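Local structure of thiol-activated cytolysin (Desulfobulbus propionicus, 6NAL) at residues A[1-6]-A[215-220]; A[27-32]-A[354-359]; A[33-38]-A[48-53]; A[285-290]-A[304-309]; A[427-432]-A[466-471]. The protein probably binds cell membranes and assembles there into oligomeric pores, as expected of a bacterial cholesterol-dependent (thiol-activated) cytolysin. All blocks are in the same frame, centred on the assembly; numbering follows the deposited sequence.

Contact 1: residues A[1-6]-A[215-220]; sequences GNNRAL and STTWED
Van der Waals contacts and a water carry this contact; no direct hydrogen bond crosses it. The CB of Asn-3 is directed at the loop, with CG anti to the carbonyl carbon (chi1 -68°). The side chain lies alongside Thr-217, whose methyl CG2 packs 3.5 Å from Asn-3 CG, while Asn-3 CB rests 3.3 Å from Thr-216 O. A second apolar touch is made by Leu-6, which crosses Trp-218 at about a right angle and brings CD2 to 4.0 Å from Trp-218 CB. The indole itself leads on to Lys-10 and Leu-11 of helix 2-12. The two segments are the first turn of that helix and the start of helix 218-224; the centre of the contact lies about 48 Å from that of the chain. The water accepts from Trp-218 N at 2.8 Å and donates to Asn-3 O, so it ties a first-turn N-H of one helix to a carbonyl of the other. Thr-217, the N-cap of helix 218-224, donates its backbone N-H to Asp-220 OD2 three residues on (3.0 Å, 155°), from above the carboxylate plane; an acidic side chain suits this helix start. Glu-214 O accepts from Asn-3 ND2 and so holds the amide in place.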
# COMPACT_ATOMS: atom_id res chain seq x y z
N GLY A 1 27.17 13.84 62.21
CA GLY A 1 26.37 12.70 61.80
C GLY A 1 24.87 12.97 61.90
O GLY A 1 24.02 12.17 61.44
N ASN A 2 24.57 14.13 62.50
CA ASN A 2 23.21 14.60 62.73
C ASN A 2 22.59 15.24 61.49
O ASN A 2 21.35 15.25 61.33
CB ASN A 2 23.24 15.63 63.87
CG ASN A 2 24.46 16.60 63.75
OD1 ASN A 2 25.32 16.44 62.86
ND2 ASN A 2 24.53 17.58 64.66
N ASN A 3 23.42 15.82 60.62
CA ASN A 3 22.90 16.43 59.40
C ASN A 3 22.47 15.38 58.38
O ASN A 3 21.46 15.55 57.72
CB ASN A 3 23.94 17.37 58.79
CG ASN A 3 24.20 18.59 59.65
OD1 ASN A 3 23.28 19.16 60.31
ND2 ASN A 3 25.44 19.01 59.64
N ARG A 4 23.23 14.28 58.26
CA ARG A 4 22.87 13.21 57.34
C ARG A 4 21.55 12.58 57.72
O ARG A 4 20.75 12.23 56.84
CB ARG A 4 23.94 12.14 57.34
CG ARG A 4 25.10 12.49 56.44
CD ARG A 4 25.99 11.31 56.18
NE ARG A 4 27.25 11.78 55.62
CZ ARG A 4 28.43 11.23 55.86
NH1 ARG A 4 28.53 10.19 56.67
NH2 ARG A 4 29.52 11.71 55.28
N ALA A 5 21.31 12.43 59.02
CA ALA A 5 20.07 11.80 59.46
C ALA A 5 18.86 12.64 59.09
O ALA A 5 17.78 12.09 58.85
CB ALA A 5 20.14 11.56 60.97
N LEU A 6 19.01 13.97 59.02
CA LEU A 6 17.92 14.82 58.54
C LEU A 6 17.75 14.70 57.03
O LEU A 6 16.61 14.70 56.53
CB LEU A 6 18.20 16.29 58.92
CG LEU A 6 17.25 17.35 58.35
CD1 LEU A 6 15.84 17.11 58.89
CD2 LEU A 6 17.70 18.81 58.64
N SER A 215 29.25 17.96 56.64
CA SER A 215 28.88 19.36 56.77
C SER A 215 27.62 19.75 56.01
O SER A 215 27.03 20.79 56.31
CB SER A 215 30.00 20.26 56.28
OG SER A 215 30.60 19.77 55.09
N THR A 216 27.22 18.97 55.00
CA THR A 216 26.09 19.34 54.13
C THR A 216 24.78 19.12 54.87
O THR A 216 24.61 18.17 55.63
CB THR A 216 26.11 18.50 52.83
OG1 THR A 216 27.26 18.81 52.05
CG2 THR A 216 24.87 18.78 51.97
N THR A 217 23.83 20.00 54.63
CA THR A 217 22.54 19.92 55.32
C THR A 217 21.43 19.86 54.28
O THR A 217 21.64 20.15 53.10
CB THR A 217 22.31 21.13 56.23
OG1 THR A 217 22.46 22.33 55.47
CG2 THR A 217 23.29 21.16 57.39
N TRP A 218 20.24 19.48 54.75
CA TRP A 218 19.08 19.49 53.89
C TRP A 218 18.91 20.87 53.27
O TRP A 218 18.59 20.99 52.08
CB TRP A 218 17.80 19.10 54.66
CG TRP A 218 16.61 19.13 53.72
CD1 TRP A 218 15.60 20.04 53.71
CD2 TRP A 218 16.37 18.25 52.62
NE1 TRP A 218 14.72 19.76 52.69
CE2 TRP A 218 15.18 18.67 52.00
CE3 TRP A 218 17.04 17.14 52.11
CZ2 TRP A 218 14.65 18.03 50.89
CZ3 TRP A 218 16.49 16.49 51.00
CH2 TRP A 218 15.31 16.95 50.40
N GLU A 219 19.17 21.91 54.06
CA GLU A 219 18.95 23.27 53.58
C GLU A 219 19.87 23.62 52.41
O GLU A 219 19.48 24.39 51.53
CB GLU A 219 19.14 24.24 54.74
CG GLU A 219 18.52 25.57 54.46
CD GLU A 219 17.00 25.52 54.54
OE1 GLU A 219 16.47 24.65 55.29
OE2 GLU A 219 16.36 26.34 53.85
N ASP A 220 21.06 23.04 52.35
CA ASP A 220 21.90 23.26 51.18
C ASP A 220 21.29 22.63 49.93
O ASP A 220 21.40 23.20 48.84
CB ASP A 220 23.29 22.70 51.40
CG ASP A 220 23.96 23.36 52.56
OD1 ASP A 220 23.88 24.61 52.63
OD2 ASP A 220 24.52 22.62 53.40
O HOH W 1 20.81 18.27 57.23

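Contact 2: residues A[27-32]-A[354-359]; sequences TSISNI and EYVAEK
The loop 27-32 passes the beginning of strand segment 354-359 with one backbone hydrogen bond, Glu-354 N to Thr-27 O (3.1 Å, 158°), the N-H arriving from above the carbonyl plane. Two residues further along the loop, the Glu-354 side chain takes over from the backbone. With CG anti to the carbonyl carbon (chi1 -57°) and the chain extended beyond it, its OE1 is met by Ile-29 N at 2.9 Å, nearly along the C-O axis and almost straight at 165°. Ile-29 slides past this side chain in the opposite direction, its CG1 4.1 Å from Glu-354 CB, and its CG2 reaches Val-356 CG2 at 4.4 Å. A branched aliphatic residue fits here because it covers both the glutamate stem and the valine. Thr-27 OG1 hydrogen-bonds to Asp-155 and Asn-157 instead. Strand 349-372 is the long strand that also pairs with 44-59, and Leu-393 of the second subunit packs on Glu-354. OE1 also lies 3.3 Å from Ile-29 O, an acceptor facing an acceptor. The backbone N-H, together with the long, weak ion pair to Lys-52, would offset that repulsion and probably keeps the carboxylate ionised.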
# COMPACT_ATOMS: atom_id res chain seq x y z
N THR A 27 7.29 15.83 18.99
CA THR A 27 6.41 16.52 18.07
C THR A 27 5.00 15.97 18.15
O THR A 27 4.77 14.76 18.26
CB THR A 27 6.97 16.35 16.67
OG1 THR A 27 8.37 16.62 16.70
CG2 THR A 27 6.29 17.27 15.67
N SER A 28 4.04 16.86 18.08
CA SER A 28 2.69 16.45 17.78
C SER A 28 2.26 17.05 16.45
O SER A 28 2.60 18.18 16.11
CB SER A 28 1.74 16.86 18.89
OG SER A 28 0.45 17.07 18.31
N ILE A 29 1.55 16.26 15.67
CA ILE A 29 0.88 16.71 14.46
C ILE A 29 -0.61 16.60 14.75
O ILE A 29 -1.06 15.59 15.31
CB ILE A 29 1.30 15.86 13.25
CG1 ILE A 29 2.81 15.58 13.29
CG2 ILE A 29 0.88 16.57 11.97
CD1 ILE A 29 3.64 16.73 12.86
N SER A 30 -1.38 17.61 14.44
CA SER A 30 -2.79 17.57 14.87
C SER A 30 -3.70 17.99 13.73
O SER A 30 -4.19 19.12 13.67
CB SER A 30 -2.99 18.44 16.11
OG SER A 30 -2.73 19.80 15.81
N ASN A 31 -3.96 17.06 12.82
CA ASN A 31 -4.54 17.40 11.52
C ASN A 31 -4.65 16.12 10.70
O ASN A 31 -3.69 15.35 10.64
CB ASN A 31 -3.67 18.44 10.80
CG ASN A 31 -2.19 18.12 10.87
OD1 ASN A 31 -1.75 17.07 10.37
ND2 ASN A 31 -1.40 19.01 11.49
N ILE A 32 -5.80 15.86 10.10
CA ILE A 32 -5.98 14.65 9.31
C ILE A 32 -6.01 14.95 7.80
O ILE A 32 -6.33 14.07 7.00
CB ILE A 32 -7.26 13.90 9.77
CG1 ILE A 32 -7.34 12.51 9.11
CG2 ILE A 32 -8.51 14.70 9.49
CD1 ILE A 32 -6.11 11.61 9.29
N GLU A 354 5.66 12.14 16.95
CA GLU A 354 4.88 11.92 15.75
C GLU A 354 5.60 12.53 14.56
O GLU A 354 6.43 13.43 14.69
CB GLU A 354 3.48 12.50 15.88
CG GLU A 354 2.74 11.92 17.08
CD GLU A 354 1.40 12.57 17.36
OE1 GLU A 354 1.16 13.68 16.83
OE2 GLU A 354 0.59 11.97 18.12
N TYR A 355 5.31 11.98 13.39
CA TYR A 355 5.91 12.43 12.16
C TYR A 355 4.98 12.07 11.01
O TYR A 355 4.07 11.26 11.16
CB TYR A 355 7.31 11.85 11.97
CG TYR A 355 7.40 10.36 11.90
CD1 TYR A 355 7.51 9.59 13.04
CD2 TYR A 355 7.49 9.73 10.68
CE1 TYR A 355 7.65 8.19 12.95
CE2 TYR A 355 7.64 8.36 10.58
CZ TYR A 355 7.71 7.60 11.72
OH TYR A 355 7.82 6.23 11.61
N VAL A 356 5.22 12.71 9.88
CA VAL A 356 4.51 12.44 8.63
C VAL A 356 5.40 11.61 7.71
O VAL A 356 6.39 12.11 7.17
CB VAL A 356 4.11 13.74 7.94
CG1 VAL A 356 3.34 13.43 6.70
CG2 VAL A 356 3.30 14.60 8.86
N ALA A 357 5.06 10.34 7.49
CA ALA A 357 5.82 9.51 6.56
C ALA A 357 5.23 9.76 5.18
O ALA A 357 4.01 9.68 5.01
CB ALA A 357 5.74 8.01 6.89
N GLU A 358 6.09 10.07 4.20
CA GLU A 358 5.67 10.28 2.81
C GLU A 358 6.11 9.15 1.90
O GLU A 358 7.30 8.86 1.79
CB GLU A 358 6.22 11.59 2.28
CG GLU A 358 5.95 12.73 3.22
CD GLU A 358 6.55 14.04 2.74
OE1 GLU A 358 5.87 15.10 2.86
OE2 GLU A 358 7.66 13.98 2.15
N LYS A 359 5.16 8.50 1.24
CA LYS A 359 5.45 7.39 0.33
C LYS A 359 5.16 7.87 -1.09
O LYS A 359 4.08 8.37 -1.37
CB LYS A 359 4.62 6.15 0.65
CG LYS A 359 4.86 5.03 -0.38
CD LYS A 359 3.95 3.84 -0.15
CE LYS A 359 4.40 2.62 -0.96
NZ LYS A 359 5.68 2.79 -1.72

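Contact 3: residues A[33-38]-A[48-53]; sequences DLPAEE and MTREKC
The guanidinium of Arg-50 is the flat group of the contact. Leu-34 CD2 sits over the centre of one face, 3.8 Å from Arg-50 CZ, and Pro-35 CD comes to the edge, 3.1 Å from Arg-50 NH2. Leu-34 and the long Arg-50 cross at about a right angle, whereas Pro-35 runs beside the arginine in the same direction. A bend at chi3 (-54°) turns the guanidinium towards the loop, where NH2 gives Pro-35 O a weak hydrogen bond of 3.3 Å. Arg-50 NE is buried by the contact and has no partner in the model. Glu-37 OE2 lies obliquely to the plane, 4.5 Å from Arg-50 NH2, beyond a salt bridge and with no N-H pointing at it, so any effect is probably of charge alone.

These residues belong to the beta hairpin of strands 37-41 and 44-59. Its second strand pairs with 349-372 in the elongated sheet leading towards the C-terminal domain. Regular pairing is reached at Glu-37 and Met-48 (a selenomethionine here), an antiparallel hydrogen-bonded pair: Glu-37 N to Met-48 O is 3.0 Å, and Met-48 N to Glu-37 O is 2.8 Å and nearly straight at 175°. At Leu-34 and Arg-50 a water replaces direct backbone bonds, donating to Leu-34 O (2.9 Å) and accepting from Arg-50 N (2.8 Å). Pro-35, without an N-H, suits a position that donates nothing to the ladder. Ala-36, small enough to pass close by, makes a CA-H...O contact to Met-48 O. Further along the strand, Cys-53 joins a parallel ladder with the second subunit.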
# COMPACT_ATOMS: atom_id res chain seq x y z
N ASP A 33 -5.67 16.18 7.40
CA ASP A 33 -5.86 16.64 6.02
C ASP A 33 -4.64 16.29 5.17
O ASP A 33 -3.88 17.15 4.72
CB ASP A 33 -6.13 18.14 6.02
CG ASP A 33 -5.11 18.92 6.89
OD1 ASP A 33 -4.63 18.39 7.92
OD2 ASP A 33 -4.78 20.08 6.52
N LEU A 34 -4.46 14.98 4.94
CA LEU A 34 -3.30 14.47 4.20
C LEU A 34 -3.76 13.71 2.96
O LEU A 34 -3.67 12.47 2.91
CB LEU A 34 -2.45 13.58 5.10
CG LEU A 34 -1.71 14.21 6.28
CD1 LEU A 34 -0.88 13.08 7.02
CD2 LEU A 34 -0.81 15.32 5.88
N PRO A 35 -4.23 14.41 1.93
CA PRO A 35 -4.73 13.72 0.74
C PRO A 35 -3.60 13.32 -0.18
O PRO A 35 -2.57 13.99 -0.26
CB PRO A 35 -5.63 14.77 0.07
CG PRO A 35 -4.83 16.08 0.33
CD PRO A 35 -4.27 15.89 1.76
N ALA A 36 -3.81 12.22 -0.88
CA ALA A 36 -2.87 11.78 -1.88
C ALA A 36 -2.76 12.81 -2.99
O ALA A 36 -3.74 13.46 -3.36
CB ALA A 36 -3.31 10.45 -2.45
N GLU A 37 -1.55 12.94 -3.54
CA GLU A 37 -1.31 13.88 -4.62
C GLU A 37 -0.50 13.22 -5.74
O GLU A 37 0.20 12.23 -5.54
CB GLU A 37 -0.59 15.15 -4.17
CG GLU A 37 0.39 14.94 -3.07
CD GLU A 37 0.82 16.24 -2.43
OE1 GLU A 37 2.03 16.38 -2.09
OE2 GLU A 37 -0.05 17.12 -2.29
N GLU A 38 -0.61 13.79 -6.93
CA GLU A 38 -0.16 13.12 -8.13
C GLU A 38 0.50 14.13 -9.05
O GLU A 38 0.24 15.34 -8.99
CB GLU A 38 -1.34 12.43 -8.84
CG GLU A 38 -2.43 13.42 -9.43
CD GLU A 38 -3.40 12.74 -10.48
OE1 GLU A 38 -3.67 11.53 -10.36
OE2 GLU A 38 -3.89 13.40 -11.43
N MSE A 48 2.05 10.39 -4.51
CA MSE A 48 2.62 10.62 -3.21
C MSE A 48 1.53 10.56 -2.18
O MSE A 48 0.59 11.33 -2.19
CB MSE A 48 3.36 11.94 -3.13
CG MSE A 48 3.92 12.17 -1.71
SE MSE A 48 5.57 13.19 -1.58
CE MSE A 48 5.10 14.18 0.02
N THR A 49 1.67 9.62 -1.25
CA THR A 49 0.72 9.40 -0.17
C THR A 49 1.41 9.73 1.17
O THR A 49 2.63 9.62 1.30
CB THR A 49 0.20 7.96 -0.22
OG1 THR A 49 -0.86 7.81 0.73
CG2 THR A 49 1.31 6.93 0.04
N ARG A 50 0.63 10.20 2.14
CA ARG A 50 1.17 10.66 3.41
C ARG A 50 0.43 9.99 4.54
O ARG A 50 -0.78 9.78 4.48
CB ARG A 50 1.10 12.18 3.54
CG ARG A 50 2.14 12.89 2.66
CD ARG A 50 1.97 14.40 2.67
NE ARG A 50 0.61 14.73 2.30
CZ ARG A 50 0.10 15.95 2.26
NH1 ARG A 50 0.84 17.01 2.57
NH2 ARG A 50 -1.15 16.09 1.90
N GLU A 51 1.17 9.66 5.57
CA GLU A 51 0.62 8.96 6.71
C GLU A 51 1.22 9.53 7.98
O GLU A 51 2.42 9.78 8.07
CB GLU A 51 0.92 7.48 6.62
CG GLU A 51 -0.02 6.61 7.41
CD GLU A 51 0.46 5.14 7.38
OE1 GLU A 51 1.56 4.85 6.81
OE2 GLU A 51 -0.28 4.29 7.93
N LYS A 52 0.35 9.70 8.96
CA LYS A 52 0.70 10.19 10.27
C LYS A 52 1.10 8.98 11.10
O LYS A 52 0.33 8.01 11.20
CB LYS A 52 -0.49 10.91 10.89
CG LYS A 52 -0.18 11.55 12.24
CD LYS A 52 -1.32 12.46 12.74
CE LYS A 52 -1.41 12.37 14.29
NZ LYS A 52 -1.66 13.63 15.02
N CYS A 53 2.31 9.05 11.69
CA CYS A 53 2.87 7.99 12.50
C CYS A 53 3.46 8.56 13.77
O CYS A 53 3.78 9.75 13.84
CB CYS A 53 4.03 7.22 11.83
SG CYS A 53 3.71 6.69 10.21
O HOH W 2 -2.05 10.56 1.54

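Contact 4: residues A[285-290]-A[304-309]; sequences SQIDVS and LSLNSM
Leu-306 sits at the middle of the contact, its CD1 touching two residues of the facing strand: Ile-287 CB at 3.6 Å and Val-289 CG2 at 3.7 Å. It crosses the isoleucine obliquely and the valine at about a right angle, and the branched side chains give it a broad apolar surface to rest on. Beside it, Val-289 N donates to Leu-304 O (3.3 Å, 157°), with Val-289 CB 4.2 Å from Leu-304 CB. At the other end Asn-307 OD1 lies 3.1 Å from Ser-285 CB. The segments are the open end of the hairpin of strands 287-294 and 299-305. By topology it probably corresponds to the β4-β5 pair of cytolysin pore-forming domains, where in perfringolysin O the short β5 covers the edge of β4 until oligomerisation displaces it. In the next shell Ser-305 OG accepts from Asn-307 N (3.0 Å), an ST turn just before helix 309-320. Ser-308 follows as N-cap, its OG accepting from Asp-311 N of that helix. The amide of Asn-307 is steadied by ND2 donating to Lys-281 O, and Ser-285 OG bonds to Glu-282 O. Ile-287 packs outward on Leu-257 and Ile-261 of helix 254-264.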
# COMPACT_ATOMS: atom_id res chain seq x y z
N SER A 285 24.20 11.32 -7.79
CA SER A 285 24.76 12.65 -7.98
C SER A 285 23.95 13.70 -7.26
O SER A 285 24.44 14.80 -7.03
CB SER A 285 24.81 12.97 -9.47
OG SER A 285 23.50 12.93 -10.02
N GLN A 286 22.71 13.39 -6.92
CA GLN A 286 21.82 14.33 -6.26
C GLN A 286 21.88 14.21 -4.75
O GLN A 286 21.08 14.85 -4.07
CB GLN A 286 20.39 14.10 -6.73
CG GLN A 286 20.08 14.67 -8.11
CD GLN A 286 18.79 14.14 -8.68
OE1 GLN A 286 18.82 13.26 -9.52
NE2 GLN A 286 17.65 14.68 -8.23
N ILE A 287 22.76 13.38 -4.22
CA ILE A 287 22.84 13.13 -2.78
C ILE A 287 24.13 13.74 -2.23
O ILE A 287 25.23 13.34 -2.61
CB ILE A 287 22.76 11.62 -2.48
CG1 ILE A 287 21.46 11.07 -3.11
CG2 ILE A 287 22.77 11.35 -1.00
CD1 ILE A 287 21.25 9.57 -2.94
N ASP A 288 23.96 14.70 -1.32
CA ASP A 288 25.06 15.33 -0.60
C ASP A 288 25.37 14.59 0.70
O ASP A 288 24.47 14.39 1.53
CB ASP A 288 24.73 16.79 -0.26
CG ASP A 288 24.66 17.70 -1.49
OD1 ASP A 288 25.23 17.36 -2.56
OD2 ASP A 288 24.03 18.78 -1.36
N VAL A 289 26.63 14.24 0.91
CA VAL A 289 27.06 13.47 2.08
C VAL A 289 27.80 14.38 3.06
O VAL A 289 28.62 15.21 2.65
CB VAL A 289 27.95 12.28 1.68
CG1 VAL A 289 28.20 11.40 2.89
CG2 VAL A 289 27.34 11.51 0.53
N SER A 290 27.50 14.23 4.33
CA SER A 290 28.19 14.92 5.41
C SER A 290 28.52 13.88 6.45
O SER A 290 27.74 12.96 6.65
CB SER A 290 27.36 16.00 6.02
OG SER A 290 27.22 17.03 5.08
N LEU A 304 30.96 15.65 0.08
CA LEU A 304 31.37 14.45 -0.63
C LEU A 304 30.23 13.94 -1.52
O LEU A 304 29.04 14.25 -1.31
CB LEU A 304 31.80 13.40 0.37
CG LEU A 304 33.11 13.67 1.14
CD1 LEU A 304 33.15 15.04 1.73
CD2 LEU A 304 33.20 12.62 2.20
N SER A 305 30.62 13.15 -2.53
CA SER A 305 29.68 12.59 -3.49
C SER A 305 29.88 11.09 -3.72
O SER A 305 30.99 10.57 -3.72
CB SER A 305 29.78 13.24 -4.84
OG SER A 305 29.22 12.40 -5.82
N LEU A 306 28.78 10.41 -3.94
CA LEU A 306 28.83 8.98 -4.12
C LEU A 306 29.08 8.55 -5.56
O LEU A 306 29.17 7.35 -5.81
CB LEU A 306 27.53 8.37 -3.64
CG LEU A 306 27.12 8.95 -2.29
CD1 LEU A 306 25.94 9.89 -2.45
CD2 LEU A 306 26.80 7.79 -1.38
N ASN A 307 29.14 9.47 -6.52
CA ASN A 307 29.60 9.06 -7.84
C ASN A 307 31.06 8.62 -7.77
O ASN A 307 31.41 7.52 -8.22
CB ASN A 307 29.43 10.19 -8.84
CG ASN A 307 27.98 10.38 -9.25
OD1 ASN A 307 27.54 11.51 -9.48
ND2 ASN A 307 27.23 9.27 -9.32
N SER A 308 31.90 9.45 -7.16
CA SER A 308 33.34 9.22 -7.09
C SER A 308 33.68 7.95 -6.33
O SER A 308 33.40 7.84 -5.13
CB SER A 308 33.98 10.44 -6.42
OG SER A 308 35.16 10.08 -5.72
N MSE A 309 34.33 7.02 -7.01
CA MSE A 309 34.92 5.88 -6.34
C MSE A 309 35.92 6.24 -5.22
O MSE A 309 36.17 5.45 -4.33
CB MSE A 309 35.67 4.99 -7.35
CG MSE A 309 34.87 4.49 -8.52
SE MSE A 309 35.95 3.37 -9.72
CE MSE A 309 37.60 3.17 -8.65

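Contact 5: residues A[427-432]-A[466-471]; sequences IKTEGC and QTFSMT
Gln-466 and Phe-468 reach across from one strand to Gly-431 and Thr-429 of the other, each by a different torsion. Gln-466 has CG anti to the carbonyl carbon (chi1 -67°) and is extended beyond it, which carries the amide up to the opposite backbone. There NE2 donates to Gly-431 O at 3.1 Å. The acceptor lies close to the amide plane, but the N-H comes down from well above the carbonyl plane of Gly-431 and so misses its lone pairs. The same NE2 also bonds to Thr-463 O. On the other branch of the amide, OE1 comes to 3.3 Å from Gly-431 CA, on the side where a CB would lie, which suits a residue without a side chain.

Phe-468 has CG anti to the backbone N, and the ring crosses Thr-429 obliquely. The threonine methyl CG2 meets the ring edge in its plane, 3.8 Å from Phe-468 CE2. Thr-429 OG1 holds the crowded position between the backbone N and the carbonyl carbon (chi1 58°) and comes within 3.2 Å of Phe-468 CD2. Its polar partner is Ser-443 OG, so the hydroxyl stays satisfied beside the ring, and a threonine can offer both a methyl to the phenylalanine and an oxygen to its neighbouring strand.

The backbones lie 8.8 Å apart at their axes and run antiparallel at 165°, the face-to-face packing of two sheets in the C-terminal beta sandwich. Strand 422-432 lies between 378-389 and 440-449, while 465-471 pairs with 454-462, whose Ile-459 and Val-457 touch Thr-429 and Ile-427 respectively.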
# COMPACT_ATOMS: atom_id res chain seq x y z
N ILE A 427 -7.49 -6.84 -23.86
CA ILE A 427 -7.19 -6.91 -25.29
C ILE A 427 -7.93 -8.08 -25.86
O ILE A 427 -7.80 -9.19 -25.35
CB ILE A 427 -5.70 -7.09 -25.58
CG1 ILE A 427 -4.91 -5.94 -25.00
CG2 ILE A 427 -5.44 -7.14 -27.10
CD1 ILE A 427 -3.37 -6.18 -25.10
N LYS A 428 -8.67 -7.86 -26.96
CA LYS A 428 -9.40 -8.91 -27.65
C LYS A 428 -9.13 -8.80 -29.14
O LYS A 428 -9.17 -7.70 -29.69
CB LYS A 428 -10.93 -8.82 -27.42
CG LYS A 428 -11.72 -10.01 -27.92
CD LYS A 428 -13.12 -9.63 -28.30
CE LYS A 428 -14.09 -9.73 -27.12
NZ LYS A 428 -15.47 -9.31 -27.52
N THR A 429 -8.90 -9.93 -29.80
CA THR A 429 -8.71 -9.96 -31.25
C THR A 429 -9.70 -10.92 -31.90
O THR A 429 -9.87 -12.05 -31.44
CB THR A 429 -7.28 -10.40 -31.61
OG1 THR A 429 -6.99 -11.70 -31.05
CG2 THR A 429 -6.29 -9.43 -31.07
N GLU A 430 -10.32 -10.48 -33.00
CA GLU A 430 -11.23 -11.35 -33.74
C GLU A 430 -10.86 -11.35 -35.22
O GLU A 430 -10.39 -10.36 -35.77
CB GLU A 430 -12.66 -10.91 -33.56
CG GLU A 430 -13.14 -10.96 -32.14
CD GLU A 430 -14.41 -10.15 -31.94
OE1 GLU A 430 -14.34 -8.90 -32.01
OE2 GLU A 430 -15.48 -10.75 -31.74
N GLY A 431 -11.05 -12.50 -35.85
CA GLY A 431 -10.77 -12.62 -37.25
C GLY A 431 -12.01 -13.09 -37.94
O GLY A 431 -12.65 -14.02 -37.44
N CYS A 432 -12.40 -12.44 -39.03
CA CYS A 432 -13.56 -12.87 -39.80
C CYS A 432 -13.22 -14.10 -40.64
O CYS A 432 -12.35 -14.03 -41.52
CB CYS A 432 -14.04 -11.74 -40.71
SG CYS A 432 -15.45 -12.25 -41.73
N GLN A 466 -6.23 -19.31 -37.38
CA GLN A 466 -5.90 -17.96 -36.96
C GLN A 466 -4.96 -18.05 -35.78
O GLN A 466 -5.28 -18.69 -34.77
CB GLN A 466 -7.15 -17.17 -36.56
CG GLN A 466 -8.12 -16.86 -37.68
CD GLN A 466 -9.33 -16.04 -37.17
OE1 GLN A 466 -9.32 -15.39 -36.11
NE2 GLN A 466 -10.37 -16.10 -37.93
N THR A 467 -3.83 -17.39 -35.87
CA THR A 467 -2.79 -17.50 -34.86
C THR A 467 -2.77 -16.24 -34.04
O THR A 467 -3.14 -15.15 -34.52
CB THR A 467 -1.43 -17.72 -35.52
OG1 THR A 467 -1.11 -16.55 -36.26
CG2 THR A 467 -1.48 -18.99 -36.44
N PHE A 468 -2.35 -16.39 -32.79
CA PHE A 468 -2.32 -15.32 -31.81
C PHE A 468 -1.12 -15.50 -30.93
O PHE A 468 -0.85 -16.61 -30.46
CB PHE A 468 -3.57 -15.33 -30.94
CG PHE A 468 -3.61 -14.24 -29.89
CD1 PHE A 468 -3.07 -14.44 -28.63
CD2 PHE A 468 -4.25 -13.05 -30.13
CE1 PHE A 468 -3.15 -13.46 -27.65
CE2 PHE A 468 -4.32 -12.06 -29.15
CZ PHE A 468 -3.80 -12.27 -27.91
N SER A 469 -0.40 -14.42 -30.70
CA SER A 469 0.72 -14.46 -29.80
C SER A 469 0.77 -13.10 -29.13
O SER A 469 0.59 -12.07 -29.79
CB SER A 469 2.04 -14.77 -30.50
OG SER A 469 2.72 -13.57 -30.83
N MSE A 470 0.94 -13.14 -27.82
CA MSE A 470 1.08 -11.93 -27.04
C MSE A 470 2.41 -12.02 -26.30
O MSE A 470 2.74 -13.08 -25.80
CB MSE A 470 -0.05 -11.77 -26.06
CG MSE A 470 0.16 -10.57 -25.20
SE MSE A 470 -1.42 -10.23 -24.21
CE MSE A 470 -1.28 -11.60 -22.84
N THR A 471 3.13 -10.92 -26.22
CA THR A 471 4.41 -10.84 -25.54
C THR A 471 4.38 -9.61 -24.66
O THR A 471 4.22 -8.48 -25.19
CB THR A 471 5.54 -10.76 -26.56
OG1 THR A 471 5.51 -11.93 -27.40
CG2 THR A 471 6.82 -10.66 -25.87

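Overall arrangement
From the N terminus, contact 1 opens first and brings helix 2-12 back to the start of helix 218-224. Contact 2 opens within that span but closes later, at 354-359, so contacts 1 and 2 cross. Contact 3, the short hairpin 33-38 with 48-53, falls inside both spans. Contacts 2 and 3 touch: strands 44-59 and 349-372 are sheet neighbours, bonded through Thr-49 with Lys-359 and Cys-53 with Tyr-355, and both meet the second subunit. Contact 4, a hairpin of the large antiparallel sheet, lies within contact 2 and after contact 1. Contact 5 follows all the others, joining the two sheets of the C-terminal sandwich, its centre about 98 Å from that of contact 1.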